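Local coordinates for protein glycoside hydrolase, family 11\:clostridium cellulosome enzyme, dockerin type i\:polysaccharide (Clostridium thermocellum, PDB 2C71) that probably removes acetyl groups from acetylated xylan as a metal-dependent family 4 carbohydrate esterase with a NodB-type polysaccharide deacetylase domain, at residues N17-R22 / E160-P165. Sequence-based numbering, arbitrary orientation.
Sequences NVLTAR and EPHPTP
Glu160 OE1 lies at the edge of the Arg22 guanidinium, in its plane, and so does a water. Leu19 CD1 sits over one face of the guanidinium, 3.8 Å above its plane and offset toward the rim. The His162 ring has Thr164 CB on one face, and Leu19 CD2 approaches this ring obliquely. The contact belongs to the NodB homology fold of polysaccharide deacetylases. It joins the first turns of helix 17-30 to the loop before helix 164-177 and to the first residues of that helix.

Arg22 and Glu160 meet tip to tip in a salt bridge. Arg22 NH1 donates to Glu160 OE1 at 2.8 Å, and the N-H...O angle is nearly straight at 171°. The donor comes from above the carboxylate plane, and the two flat groups are turned 58° apart. Arg22 is extended from CG to NE and Glu160 beyond CG, which lets the charged ends meet well away from both backbones. The in-plane water takes a bond from Arg22 NH1 and gives one to His162 O at 2.8 Å. NH1 thus holds the Glu160 carboxylate directly and the loop backbone through the water. A second water gives a bond to Glu160 OE2 and takes a weak one from Arg22 NH2.

His162 NE2 is hydrogen-bonded to His155 O, which ties this buried ring to strand 151-155. The His162 side chain is about 10 Å from the bound magnesium ion. Pro165, which also touches Val23 and Lys26 of helix 17-30, meets the aliphatic base of Arg22, with Pro165 CG 3.7 Å from Arg22 CB.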
loop_
_atom_site.group_PDB
_atom_site.type_symbol
_atom_site.label_atom_id
_atom_site.label_comp_id
_atom_site.label_asym_id
_atom_site.label_seq_id
_atom_site.Cartn_x
_atom_site.Cartn_y
_atom_site.Cartn_z
ATOM N N ASN A 17 -3.886 -4.830 -14.496
ATOM C CA ASN A 17 -4.498 -6.158 -14.631
ATOM C C ASN A 17 -3.472 -7.270 -14.641
ATOM O O ASN A 17 -3.714 -8.314 -14.047
ATOM C CB ASN A 17 -5.368 -6.247 -15.849
ATOM C CG ASN A 17 -6.669 -5.491 -15.727
ATOM O OD1 ASN A 17 -7.155 -4.888 -16.764
ATOM N ND2 ASN A 17 -7.279 -5.495 -14.597
ATOM N N VAL A 18 -2.358 -7.115 -15.314
ATOM C CA VAL A 18 -1.354 -8.147 -15.384
ATOM C C VAL A 18 -0.493 -8.181 -14.137
ATOM O O VAL A 18 -0.397 -9.209 -13.417
ATOM C CB VAL A 18 -0.482 -8.029 -16.653
ATOM C CG1 VAL A 18 0.581 -9.131 -16.645
ATOM C CG2 VAL A 18 -1.365 -8.141 -17.901
ATOM N N LEU A 19 0.159 -7.073 -13.794
ATOM C CA LEU A 19 1.147 -7.100 -12.721
ATOM C C LEU A 19 0.495 -7.257 -11.320
ATOM O O LEU A 19 1.035 -7.948 -10.468
ATOM C CB LEU A 19 2.069 -5.862 -12.734
ATOM C CG LEU A 19 3.340 -6.047 -13.596
ATOM C CD1 LEU A 19 3.052 -6.210 -15.055
ATOM C CD2 LEU A 19 4.324 -4.935 -13.308
ATOM N N THR A 20 -0.640 -6.607 -11.103
ATOM C CA THR A 20 -1.312 -6.716 -9.814
ATOM C C THR A 20 -1.806 -8.129 -9.594
ATOM O O THR A 20 -1.773 -8.662 -8.484
ATOM C CB THR A 20 -2.426 -5.683 -9.687
ATOM O OG1 THR A 20 -1.869 -4.371 -9.877
ATOM C CG2 THR A 20 -3.159 -5.789 -8.354
ATOM N N ALA A 21 -2.305 -8.780 -10.668
ATOM C CA ALA A 21 -2.761 -10.170 -10.554
ATOM C C ALA A 21 -1.634 -11.083 -10.133
ATOM O O ALA A 21 -1.878 -12.052 -9.408
ATOM C CB ALA A 21 -3.423 -10.653 -11.826
ATOM N N ARG A 22 -0.389 -10.808 -10.536
ATOM C CA ARG A 22 0.719 -11.637 -10.065
ATOM C C ARG A 22 0.860 -11.592 -8.566
ATOM O O ARG A 22 1.133 -12.611 -7.913
ATOM C CB ARG A 22 2.032 -11.225 -10.734
ATOM C CG ARG A 22 2.080 -11.373 -12.205
ATOM C CD ARG A 22 3.409 -10.832 -12.722
ATOM N NE ARG A 22 3.372 -10.874 -14.157
ATOM C CZ ARG A 22 4.205 -10.207 -14.911
ATOM N NH1 ARG A 22 5.108 -9.370 -14.372
ATOM N NH2 ARG A 22 4.127 -10.357 -16.224
ATOM N N GLU A 160 9.442 -3.445 -15.747
ATOM C CA GLU A 160 10.088 -4.751 -15.570
ATOM C C GLU A 160 11.538 -4.756 -15.999
ATOM O O GLU A 160 11.968 -3.879 -16.754
ATOM C CB GLU A 160 9.284 -5.802 -16.273
ATOM C CG GLU A 160 7.903 -5.892 -15.619
ATOM C CD GLU A 160 6.992 -6.908 -16.240
ATOM O OE1 GLU A 160 7.074 -8.097 -15.878
ATOM O OE2 GLU A 160 6.165 -6.495 -17.076
ATOM N N PRO A 161 12.335 -5.705 -15.502
ATOM C CA PRO A 161 11.994 -6.770 -14.547
ATOM C C PRO A 161 11.451 -6.278 -13.225
ATOM O O PRO A 161 11.973 -5.317 -12.676
ATOM C CB PRO A 161 13.295 -7.550 -14.362
ATOM C CG PRO A 161 14.097 -7.244 -15.543
ATOM C CD PRO A 161 13.717 -5.859 -15.973
ATOM N N HIS A 162 10.423 -6.968 -12.710
ATOM C CA HIS A 162 9.831 -6.583 -11.455
ATOM C C HIS A 162 9.481 -7.829 -10.623
ATOM O O HIS A 162 8.299 -8.178 -10.477
ATOM C CB HIS A 162 8.579 -5.723 -11.654
ATOM C CG HIS A 162 8.124 -5.105 -10.374
ATOM N ND1 HIS A 162 8.945 -4.384 -9.509
ATOM C CD2 HIS A 162 6.890 -5.069 -9.841
ATOM C CE1 HIS A 162 8.211 -3.959 -8.487
ATOM N NE2 HIS A 162 6.962 -4.369 -8.666
ATOM N N PRO A 163 10.496 -8.480 -10.047
ATOM C CA PRO A 163 10.259 -9.759 -9.344
ATOM C C PRO A 163 9.765 -9.591 -7.912
ATOM O O PRO A 163 10.086 -10.413 -7.030
ATOM C CB PRO A 163 11.628 -10.430 -9.382
ATOM C CG PRO A 163 12.590 -9.238 -9.336
ATOM C CD PRO A 163 11.937 -8.240 -10.265
ATOM N N THR A 164 8.915 -8.604 -7.646
ATOM C CA THR A 164 8.292 -8.488 -6.332
ATOM C C THR A 164 7.361 -9.665 -5.991
ATOM O O THR A 164 7.422 -10.177 -4.871
ATOM C CB THR A 164 7.702 -7.111 -6.153
ATOM O OG1 THR A 164 8.801 -6.187 -6.031
ATOM C CG2 THR A 164 6.759 -7.039 -4.931
ATOM N N PRO A 165 6.554 -10.159 -6.946
ATOM C CA PRO A 165 5.742 -11.360 -6.598
ATOM C C PRO A 165 6.639 -12.509 -6.126
ATOM O O PRO A 165 6.328 -13.184 -5.136
ATOM C CB PRO A 165 4.985 -11.681 -7.901
ATOM C CG PRO A 165 4.890 -10.335 -8.613
ATOM C CD PRO A 165 6.213 -9.648 -8.291
HETATM O O HOH W 1 5.779 -8.512 -11.589
HETATM O O HOH W 2 4.374 -8.329 -17.886
#